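Local coordinates for GTPase subunit of restriction endonuclease (Thermococcus gammatolerans, PDB 6P0F), which serves as the GTPase subunit of a McrBC-type restriction endonuclease, with an N-terminal YTH-like domain that probably recognises the target DNA, at residues E21-K26 and C50-R55; T90-G95 and H136-I141; I96-V101 and F126-P131. All blocks are in the same frame, centred on the assembly; numbering follows the deposited sequence.

Overall arrangement
All three contacts involve one mixed beta sheet of the YTH-like N-terminal domain: contacts 1 and 2 pack helices on it, and contact 3 pairs two of its strands. Contact 1 is the most buried, setting the end of helix 15-26 on strand 49-55 through threonine hydroxyl bonding and aromatic packing. Contact 3 lies beside it, centres about 9 Å apart, and joins strands 91-102 and 123-127; it is partly buried, with strand bonds inside and water bridges near exposed lysines. Strand 123-127 also pairs with strand 49-55, linking contacts 1 and 3. Contact 2, about 17 and 18 Å from the other centres, uses the earlier half of strand 91-102, where aliphatic side chains and one weak bond meet a capped helix start.

Contact 1 of 3, residues E21-K26 and C50-R55; sequences EETILK and CYFWGR
T23 and F52 lock the last turn of helix 15-26 onto strand 49-55, a helix-on-sheet packing in the YTH-like fold. Two bonds of opposite direction join them. T23 OG1 donates to F52 O at 2.7 Å, nearly in line with the carbonyl, at a C=O...donor angle of 163°. F52 N in turn donates to T23 O at 3.0 Å, approaching from above that carbonyl's plane. The threonine also covers the aromatic ring: its CB sits over the centre of one face of F52, 4.1 Å from the centroid, a CH-pi contact, while CG2 reaches CZ. F52 CG lies between its backbone N and carbonyl carbon (chi1 63°), on the side from which the ring reaches T23. Next along the helix, I24 places CD1 4.0 Å from W53 CB, and the same methyl lies against F52 O. I24 O is buried with no polar partner in the model and rests beside CD1 of the Y51 ring.

Further out, W115 is placed to hold this first shell, its NE1 bonding T23 OG1 and its ring meeting that of F52, so the hydroxyl is gripped from two residues. F127 and P131 pack on I24. The helix ends in a wider pi-type turn, with K26 N bonded to E21 O at 2.9 Å. Beyond it one water ties the two segments together, donating to K26 O at 2.7 Å and lying in the plane of the Y51 ring at its edge, 2.7 Å from Y51 OH.

Contact 2 of 3, residues T90-G95 and H136-I141; sequences TAVYLG and HSINEI
T90 holds OG1 between its backbone N and carbonyl carbon (chi1 68°), toward I138 N, and I138 carries CG1 anti to its own carbonyl carbon (chi1 -74°), beside T90 CB, where a capping box opens helix 138-145. The backbone N of I138, in the first turn, points at T90 OG1; this bond is weak at 3.3 Å but straight, with an N-H...O angle of 171°. Beside it the two side chains cross obliquely, I138 CD1 touching T90 CB at 3.7 Å. Two residues further along the strand, V92 sends CG2 against I138 CG1 at 3.8 Å, and the same methyl also meets CG1 of I141. L72 and L134 pack on V92 as well, and Y74 on I141, so the helix start rests on the sheet through apolar side chains.

The box itself is made by S137, the N-cap, and E140. E140 N donates to S137 OG at 2.9 Å, and S137 N returns a bond to the anti lone pair of E140 OE1 at 2.8 Å. S137 OG gives the same carboxylate oxygen a second donor at 3.0 Å, somewhat out of its plane. An alanine at S137 would probably leave E140 N without its capping acceptor and the E140 carboxylate held by the S137 backbone N alone within the box, freer to turn. Just before the cap, a water links the two segments, accepting from V92 N at 2.9 Å and donating to H136 O at 2.8 Å.

Contact 3 of 3, residues I96-V101 and F126-P131; sequences IICETV and FFKKKP
C98 and E99 share one partner, F126: C98 N donates to F126 O at 2.8 Å, with an N-H...O angle of 151°, and F126 N donates to E99 O at 2.8 Å in an almost perfectly straight bond of 178°. The side chains spread out from these backbone bonds. V101 sets CG2 against the ring of F126, 3.9 Å from F126 CE1; the ring also meets that of F52 and packs on L33. The F127 ring lies against I96 and I97. I96 N lies in its plane at the edge, and I96 O is 3.3 Å from F127 CD2. I97 meets the same ring through its ethyl branch, I97 CG1 standing 3.9 Å from F127 CE2. Over one face of F127, P131 CG stands 4.1 Å above the plane, offset toward the rim.

The extra residue opposite F126 makes this a classic beta bulge in the antiparallel pairing of strands 91-102 and 123-127, and strand 91-102 turns a corner there at C98. The cysteine holds SG anti to its backbone N (chi1 -178°), and SG forms a disulfide with C45, tying the corner covalently to helix 39-45. After the bulge, E99 turns its carboxylate back so that OE1 accepts from T100 N through its anti lone pair.

Past F127 the strands part, and water takes over from direct pairing. One water connects I96 N with K129 O. Another donates to I96 O at 2.7 Å and accepts from K128 N at 2.7 Å.

Contact 1 of 3, residues E21-K26 and C50-R55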
loop_
_atom_site.group_PDB
_atom_site.type_symbol
_atom_site.label_atom_id
_atom_site.label_comp_id
_atom_site.label_asym_id
_atom_site.label_seq_id
_atom_site.Cartn_x
_atom_site.Cartn_y
_atom_site.Cartn_z
ATOM N N GLU A 21 -7.610 4.002 -5.877
ATOM C CA GLU A 21 -8.304 3.395 -6.999
ATOM C C GLU A 21 -7.531 3.607 -8.293
ATOM O O GLU A 21 -7.421 2.696 -9.116
ATOM C CB GLU A 21 -9.714 3.988 -7.093
ATOM C CG GLU A 21 -10.564 3.408 -8.205
ATOM C CD GLU A 21 -11.979 3.986 -8.185
ATOM O OE1 GLU A 21 -12.097 5.227 -8.206
ATOM O OE2 GLU A 21 -12.953 3.205 -8.099
ATOM N N GLU A 22 -6.947 4.793 -8.463
ATOM C CA GLU A 22 -6.271 5.099 -9.706
ATOM C C GLU A 22 -5.034 4.231 -9.915
ATOM O O GLU A 22 -4.838 3.673 -10.998
ATOM C CB GLU A 22 -5.902 6.577 -9.758
ATOM C CG GLU A 22 -5.208 6.942 -11.043
ATOM C CD GLU A 22 -6.190 7.070 -12.233
ATOM O OE1 GLU A 22 -5.788 6.739 -13.360
ATOM O OE2 GLU A 22 -7.338 7.538 -11.999
ATOM N N THR A 23 -4.154 4.143 -8.919
ATOM C CA THR A 23 -2.863 3.541 -9.159
ATOM C C THR A 23 -2.633 2.191 -8.509
ATOM O O THR A 23 -1.651 1.552 -8.869
ATOM C CB THR A 23 -1.720 4.472 -8.733
ATOM O OG1 THR A 23 -1.815 4.786 -7.349
ATOM C CG2 THR A 23 -1.764 5.779 -9.554
ATOM N N ILE A 24 -3.493 1.742 -7.593
ATOM C CA ILE A 24 -3.404 0.392 -7.034
ATOM C C ILE A 24 -4.503 -0.512 -7.561
ATOM O O ILE A 24 -4.254 -1.680 -7.875
ATOM C CB ILE A 24 -3.406 0.422 -5.490
ATOM C CG1 ILE A 24 -2.125 1.083 -4.980
ATOM C CG2 ILE A 24 -3.548 -0.976 -4.921
ATOM C CD1 ILE A 24 -0.871 0.266 -5.260
ATOM N N LEU A 25 -5.737 -0.034 -7.631
ATOM C CA LEU A 25 -6.798 -0.919 -8.088
ATOM C C LEU A 25 -6.856 -0.995 -9.602
ATOM O O LEU A 25 -6.904 -2.087 -10.166
ATOM C CB LEU A 25 -8.140 -0.492 -7.497
ATOM C CG LEU A 25 -8.277 -0.444 -5.965
ATOM C CD1 LEU A 25 -9.677 -0.094 -5.556
ATOM C CD2 LEU A 25 -7.861 -1.797 -5.407
ATOM N N LYS A 26 -6.784 0.140 -10.288
ATOM C CA LYS A 26 -6.752 0.168 -11.739
ATOM C C LYS A 26 -5.335 0.007 -12.262
ATOM O O LYS A 26 -5.062 -0.902 -13.051
ATOM C CB LYS A 26 -7.371 1.478 -12.224
ATOM C CG LYS A 26 -7.467 1.584 -13.688
ATOM C CD LYS A 26 -8.178 2.880 -14.152
ATOM C CE LYS A 26 -7.537 4.172 -13.604
ATOM N NZ LYS A 26 -6.100 4.401 -14.048
ATOM N N CYS A 50 1.298 -0.651 -14.583
ATOM C CA CYS A 50 2.076 -0.396 -13.382
ATOM C C CYS A 50 1.159 -0.110 -12.200
ATOM O O CYS A 50 0.155 0.590 -12.330
ATOM C CB CYS A 50 3.015 0.800 -13.553
ATOM S SG CYS A 50 4.146 0.668 -14.956
ATOM N N TYR A 51 1.541 -0.628 -11.039
ATOM C CA TYR A 51 0.795 -0.420 -9.804
ATOM C C TYR A 51 1.724 0.214 -8.786
ATOM O O TYR A 51 2.818 -0.287 -8.550
ATOM C CB TYR A 51 0.266 -1.739 -9.238
ATOM C CG TYR A 51 -0.680 -2.439 -10.172
ATOM C CD1 TYR A 51 -2.014 -2.072 -10.229
ATOM C CD2 TYR A 51 -0.235 -3.438 -11.009
ATOM C CE1 TYR A 51 -2.883 -2.666 -11.102
ATOM C CE2 TYR A 51 -1.114 -4.072 -11.892
ATOM C CZ TYR A 51 -2.440 -3.677 -11.919
ATOM O OH TYR A 51 -3.354 -4.267 -12.768
ATOM N N PHE A 52 1.285 1.289 -8.144
ATOM C CA PHE A 52 2.177 1.935 -7.195
ATOM C C PHE A 52 1.377 2.800 -6.227
ATOM O O PHE A 52 0.254 3.216 -6.511
ATOM C CB PHE A 52 3.261 2.759 -7.921
ATOM C CG PHE A 52 2.738 3.923 -8.758
ATOM C CD1 PHE A 52 2.233 3.712 -10.027
ATOM C CD2 PHE A 52 2.778 5.222 -8.279
ATOM C CE1 PHE A 52 1.758 4.786 -10.780
ATOM C CE2 PHE A 52 2.317 6.270 -9.042
ATOM C CZ PHE A 52 1.791 6.042 -10.270
ATOM N N TRP A 53 1.988 3.044 -5.075
ATOM C CA TRP A 53 1.430 3.869 -4.018
ATOM C C TRP A 53 2.527 4.815 -3.558
ATOM O O TRP A 53 3.698 4.612 -3.851
ATOM C CB TRP A 53 0.911 2.998 -2.876
ATOM C CG TRP A 53 0.183 3.792 -1.831
ATOM C CD1 TRP A 53 0.510 3.929 -0.510
ATOM C CD2 TRP A 53 -0.987 4.601 -2.038
ATOM N NE1 TRP A 53 -0.376 4.785 0.114
ATOM C CE2 TRP A 53 -1.318 5.185 -0.796
ATOM C CE3 TRP A 53 -1.777 4.883 -3.146
ATOM C CZ2 TRP A 53 -2.413 6.055 -0.648
ATOM C CZ3 TRP A 53 -2.877 5.724 -2.983
ATOM C CH2 TRP A 53 -3.187 6.275 -1.735
ATOM N N GLY A 54 2.140 5.924 -2.935
ATOM C CA GLY A 54 3.114 6.918 -2.545
ATOM C C GLY A 54 2.782 7.465 -1.168
ATOM O O GLY A 54 1.619 7.505 -0.762
ATOM N N ARG A 55 3.829 7.890 -0.468
ATOM C CA ARG A 55 3.686 8.429 0.884
ATOM C C ARG A 55 4.579 9.648 1.029
ATOM O O ARG A 55 5.489 9.865 0.230
ATOM C CB ARG A 55 4.068 7.405 1.950
ATOM C CG ARG A 55 3.190 6.174 1.977
ATOM C CD ARG A 55 3.565 5.251 3.129
ATOM N NE ARG A 55 3.347 5.916 4.401
ATOM C CZ ARG A 55 4.327 6.273 5.215
ATOM N NH1 ARG A 55 5.592 6.014 4.893
ATOM N NH2 ARG A 55 4.040 6.879 6.350
HETATM O O HOH W 1 -5.890 -3.447 -13.025
#

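Contact 2 of 3, residues T90-G95 and H136-I141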
loop_
_atom_site.group_PDB
_atom_site.type_symbol
_atom_site.label_atom_id
_atom_site.label_comp_id
_atom_site.label_asym_id
_atom_site.label_seq_id
_atom_site.Cartn_x
_atom_site.Cartn_y
_atom_site.Cartn_z
ATOM N N THR A 90 -15.861 -2.873 4.296
ATOM C CA THR A 90 -14.409 -2.826 4.385
ATOM C C THR A 90 -13.802 -3.843 3.430
ATOM O O THR A 90 -14.461 -4.787 2.993
ATOM C CB THR A 90 -13.873 -3.116 5.797
ATOM O OG1 THR A 90 -14.109 -4.482 6.152
ATOM C CG2 THR A 90 -14.528 -2.197 6.841
ATOM N N ALA A 91 -12.528 -3.627 3.110
ATOM C CA ALA A 91 -11.792 -4.580 2.284
ATOM C C ALA A 91 -10.325 -4.537 2.679
ATOM O O ALA A 91 -9.853 -3.580 3.285
ATOM C CB ALA A 91 -11.954 -4.290 0.805
ATOM N N VAL A 92 -9.604 -5.614 2.358
ATOM C CA VAL A 92 -8.175 -5.679 2.618
ATOM C C VAL A 92 -7.499 -6.185 1.355
ATOM O O VAL A 92 -7.961 -7.160 0.750
ATOM C CB VAL A 92 -7.840 -6.604 3.807
ATOM C CG1 VAL A 92 -6.352 -6.597 4.051
ATOM C CG2 VAL A 92 -8.605 -6.145 5.056
ATOM N N TYR A 93 -6.405 -5.543 0.979
ATOM C CA TYR A 93 -5.590 -5.964 -0.147
ATOM C C TYR A 93 -4.185 -6.286 0.342
ATOM O O TYR A 93 -3.671 -5.609 1.233
ATOM C CB TYR A 93 -5.527 -4.865 -1.234
ATOM C CG TYR A 93 -6.875 -4.537 -1.857
ATOM C CD1 TYR A 93 -7.803 -3.777 -1.163
ATOM C CD2 TYR A 93 -7.200 -4.973 -3.147
ATOM C CE1 TYR A 93 -9.056 -3.477 -1.731
ATOM C CE2 TYR A 93 -8.433 -4.699 -3.706
ATOM C CZ TYR A 93 -9.341 -3.934 -3.008
ATOM O OH TYR A 93 -10.557 -3.651 -3.597
ATOM N N LEU A 94 -3.544 -7.295 -0.256
ATOM C CA LEU A 94 -2.184 -7.692 0.110
ATOM C C LEU A 94 -1.271 -7.527 -1.097
ATOM O O LEU A 94 -1.512 -8.130 -2.140
ATOM C CB LEU A 94 -2.162 -9.145 0.593
ATOM C CG LEU A 94 -0.767 -9.688 0.904
ATOM C CD1 LEU A 94 -0.127 -8.975 2.078
ATOM C CD2 LEU A 94 -0.845 -11.180 1.210
ATOM N N GLY A 95 -0.232 -6.722 -0.944
ATOM C CA GLY A 95 0.783 -6.587 -1.962
ATOM C C GLY A 95 2.173 -6.876 -1.445
ATOM O O GLY A 95 2.405 -6.839 -0.230
ATOM N N HIS A 136 -11.142 -11.682 3.340
ATOM C CA HIS A 136 -11.524 -11.331 4.695
ATOM C C HIS A 136 -11.732 -9.842 4.894
ATOM O O HIS A 136 -11.139 -9.013 4.199
ATOM C CB HIS A 136 -10.437 -11.799 5.640
ATOM C CG HIS A 136 -10.057 -13.224 5.455
ATOM N ND1 HIS A 136 -10.761 -14.250 6.042
ATOM C CD2 HIS A 136 -9.066 -13.803 4.734
ATOM C CE1 HIS A 136 -10.212 -15.403 5.705
ATOM N NE2 HIS A 136 -9.174 -15.159 4.925
ATOM N N SER A 137 -12.573 -9.526 5.887
ATOM C CA SER A 137 -12.807 -8.178 6.376
ATOM C C SER A 137 -11.587 -7.625 7.107
ATOM O O SER A 137 -10.694 -8.366 7.541
ATOM C CB SER A 137 -13.960 -8.201 7.379
ATOM O OG SER A 137 -13.640 -9.159 8.401
ATOM N N ILE A 138 -11.609 -6.311 7.337
ATOM C CA ILE A 138 -10.627 -5.724 8.240
ATOM C C ILE A 138 -10.717 -6.404 9.603
ATOM O O ILE A 138 -9.700 -6.682 10.247
ATOM C CB ILE A 138 -10.827 -4.198 8.342
ATOM C CG1 ILE A 138 -10.349 -3.497 7.072
ATOM C CG2 ILE A 138 -10.065 -3.626 9.552
ATOM C CD1 ILE A 138 -10.612 -2.004 7.018
ATOM N N ASN A 139 -11.932 -6.655 10.083
ATOM C CA ASN A 139 -12.025 -7.163 11.449
ATOM C C ASN A 139 -11.521 -8.597 11.549
ATOM O O ASN A 139 -10.883 -8.951 12.551
ATOM C CB ASN A 139 -13.443 -7.022 11.994
ATOM C CG ASN A 139 -14.489 -7.370 11.003
ATOM O OD1 ASN A 139 -14.678 -6.665 10.002
ATOM N ND2 ASN A 139 -15.188 -8.468 11.259
ATOM N N GLU A 140 -11.709 -9.419 10.500
ATOM C CA GLU A 140 -11.172 -10.777 10.537
ATOM C C GLU A 140 -9.646 -10.769 10.460
ATOM O O GLU A 140 -8.974 -11.539 11.156
ATOM C CB GLU A 140 -11.743 -11.620 9.389
ATOM C CG GLU A 140 -13.240 -11.921 9.420
ATOM C CD GLU A 140 -13.765 -12.500 8.074
ATOM O OE1 GLU A 140 -13.693 -11.798 7.030
ATOM O OE2 GLU A 140 -14.246 -13.659 8.049
ATOM N N ILE A 141 -9.071 -9.931 9.591
ATOM C CA ILE A 141 -7.614 -9.844 9.516
ATOM C C ILE A 141 -7.046 -9.295 10.828
ATOM O O ILE A 141 -6.039 -9.793 11.346
ATOM C CB ILE A 141 -7.178 -8.983 8.316
ATOM C CG1 ILE A 141 -7.622 -9.656 7.017
ATOM C CG2 ILE A 141 -5.681 -8.760 8.347
ATOM C CD1 ILE A 141 -7.059 -11.066 6.818
HETATM O O HOH W 2 -11.267 -7.921 1.648
#

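Contact 3 of 3, residues I96-V101 and F126-P131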
loop_
_atom_site.group_PDB
_atom_site.type_symbol
_atom_site.label_atom_id
_atom_site.label_comp_id
_atom_site.label_asym_id
_atom_site.label_seq_id
_atom_site.Cartn_x
_atom_site.Cartn_y
_atom_site.Cartn_z
ATOM N N ILE A 96 3.098 -7.190 -2.352
ATOM C CA ILE A 96 4.519 -7.297 -2.024
ATOM C C ILE A 96 5.275 -6.315 -2.905
ATOM O O ILE A 96 4.995 -6.199 -4.107
ATOM C CB ILE A 96 5.026 -8.752 -2.169
ATOM C CG1 ILE A 96 6.472 -8.816 -1.681
ATOM C CG2 ILE A 96 4.843 -9.272 -3.549
ATOM C CD1 ILE A 96 6.936 -10.245 -1.340
ATOM N N ILE A 97 6.192 -5.560 -2.294
ATOM C CA ILE A 97 6.833 -4.434 -2.967
ATOM C C ILE A 97 7.937 -4.940 -3.892
ATOM O O ILE A 97 8.841 -5.682 -3.477
ATOM C CB ILE A 97 7.391 -3.418 -1.961
ATOM C CG1 ILE A 97 6.250 -2.823 -1.097
ATOM C CG2 ILE A 97 8.136 -2.309 -2.699
ATOM C CD1 ILE A 97 6.706 -1.844 -0.035
ATOM N N CYS A 98 7.839 -4.565 -5.160
ATOM C CA CYS A 98 8.865 -4.898 -6.146
ATOM C C CYS A 98 10.047 -3.935 -6.084
ATOM O O CYS A 98 11.204 -4.343 -6.247
ATOM C CB CYS A 98 8.218 -4.867 -7.525
ATOM S SG CYS A 98 9.294 -5.309 -8.896
ATOM N N GLU A 99 9.768 -2.648 -5.906
ATOM C CA GLU A 99 10.787 -1.613 -5.901
ATOM C C GLU A 99 10.264 -0.412 -5.136
ATOM O O GLU A 99 9.059 -0.186 -5.057
ATOM C CB GLU A 99 11.159 -1.139 -7.307
ATOM C CG GLU A 99 12.459 -1.690 -7.855
ATOM C CD GLU A 99 13.673 -1.236 -7.058
ATOM O OE1 GLU A 99 13.522 -0.651 -5.967
ATOM O OE2 GLU A 99 14.792 -1.518 -7.501
ATOM N N THR A 100 11.185 0.367 -4.609
ATOM C CA THR A 100 10.851 1.657 -4.019
ATOM C C THR A 100 11.651 2.717 -4.753
ATOM O O THR A 100 12.779 2.480 -5.192
ATOM C CB THR A 100 11.147 1.728 -2.518
ATOM O OG1 THR A 100 12.552 1.565 -2.300
ATOM C CG2 THR A 100 10.381 0.668 -1.755
ATOM N N VAL A 101 11.046 3.891 -4.900
ATOM C CA VAL A 101 11.635 4.996 -5.631
ATOM C C VAL A 101 11.330 6.242 -4.826
ATOM O O VAL A 101 10.159 6.552 -4.607
ATOM C CB VAL A 101 11.062 5.130 -7.054
ATOM C CG1 VAL A 101 11.666 6.347 -7.733
ATOM C CG2 VAL A 101 11.310 3.847 -7.858
ATOM N N PHE A 126 6.393 0.337 -5.684
ATOM C CA PHE A 126 5.830 -0.331 -6.849
ATOM C C PHE A 126 5.481 -1.777 -6.510
ATOM O O PHE A 126 6.198 -2.429 -5.750
ATOM C CB PHE A 126 6.813 -0.280 -8.031
ATOM C CG PHE A 126 6.840 1.048 -8.733
ATOM C CD1 PHE A 126 7.558 2.098 -8.200
ATOM C CD2 PHE A 126 6.103 1.259 -9.899
ATOM C CE1 PHE A 126 7.550 3.360 -8.808
ATOM C CE2 PHE A 126 6.093 2.493 -10.496
ATOM C CZ PHE A 126 6.829 3.550 -9.936
ATOM N N PHE A 127 4.380 -2.269 -7.089
ATOM C CA PHE A 127 3.927 -3.651 -6.962
ATOM C C PHE A 127 3.854 -4.296 -8.343
ATOM O O PHE A 127 3.176 -3.773 -9.234
ATOM C CB PHE A 127 2.541 -3.718 -6.310
ATOM C CG PHE A 127 2.479 -3.112 -4.955
ATOM C CD1 PHE A 127 2.212 -1.758 -4.798
ATOM C CD2 PHE A 127 2.688 -3.880 -3.828
ATOM C CE1 PHE A 127 2.160 -1.190 -3.556
ATOM C CE2 PHE A 127 2.645 -3.311 -2.572
ATOM C CZ PHE A 127 2.368 -1.964 -2.435
ATOM N N LYS A 128 4.502 -5.451 -8.521
ATOM C CA LYS A 128 4.519 -6.047 -9.860
ATOM C C LYS A 128 3.145 -6.588 -10.241
ATOM O O LYS A 128 2.682 -6.385 -11.370
ATOM C CB LYS A 128 5.557 -7.157 -9.960
ATOM C CG LYS A 128 5.631 -7.742 -11.366
ATOM C CD LYS A 128 7.048 -7.863 -11.837
ATOM C CE LYS A 128 7.835 -8.748 -10.927
ATOM N NZ LYS A 128 9.019 -9.348 -11.647
ATOM N N LYS A 129 2.495 -7.311 -9.326
ATOM C CA LYS A 129 1.124 -7.774 -9.530
ATOM C C LYS A 129 0.202 -6.858 -8.738
ATOM O O LYS A 129 0.577 -6.394 -7.657
ATOM C CB LYS A 129 0.944 -9.229 -9.091
ATOM C CG LYS A 129 1.919 -10.221 -9.762
ATOM C CD LYS A 129 1.577 -10.484 -11.234
ATOM C CE LYS A 129 2.571 -11.461 -11.867
ATOM N NZ LYS A 129 2.291 -11.699 -13.308
ATOM N N LYS A 130 -0.980 -6.551 -9.309
ATOM C CA LYS A 130 -2.041 -5.862 -8.587
ATOM C C LYS A 130 -2.128 -6.473 -7.194
ATOM O O LYS A 130 -2.221 -7.703 -7.073
ATOM C CB LYS A 130 -3.390 -5.984 -9.312
ATOM C CG LYS A 130 -4.500 -5.196 -8.694
ATOM C CD LYS A 130 -5.855 -5.478 -9.378
ATOM C CE LYS A 130 -6.989 -4.834 -8.612
ATOM N NZ LYS A 130 -8.303 -4.983 -9.318
ATOM N N PRO A 131 -2.071 -5.672 -6.135
ATOM C CA PRO A 131 -2.331 -6.216 -4.795
ATOM C C PRO A 131 -3.615 -7.030 -4.786
ATOM O O PRO A 131 -4.631 -6.635 -5.356
ATOM C CB PRO A 131 -2.418 -4.958 -3.917
ATOM C CG PRO A 131 -1.482 -4.012 -4.558
ATOM C CD PRO A 131 -1.682 -4.245 -6.066
HETATM O O HOH W 3 1.619 -7.433 -5.156
HETATM O O HOH W 4 5.555 -7.068 -6.586
#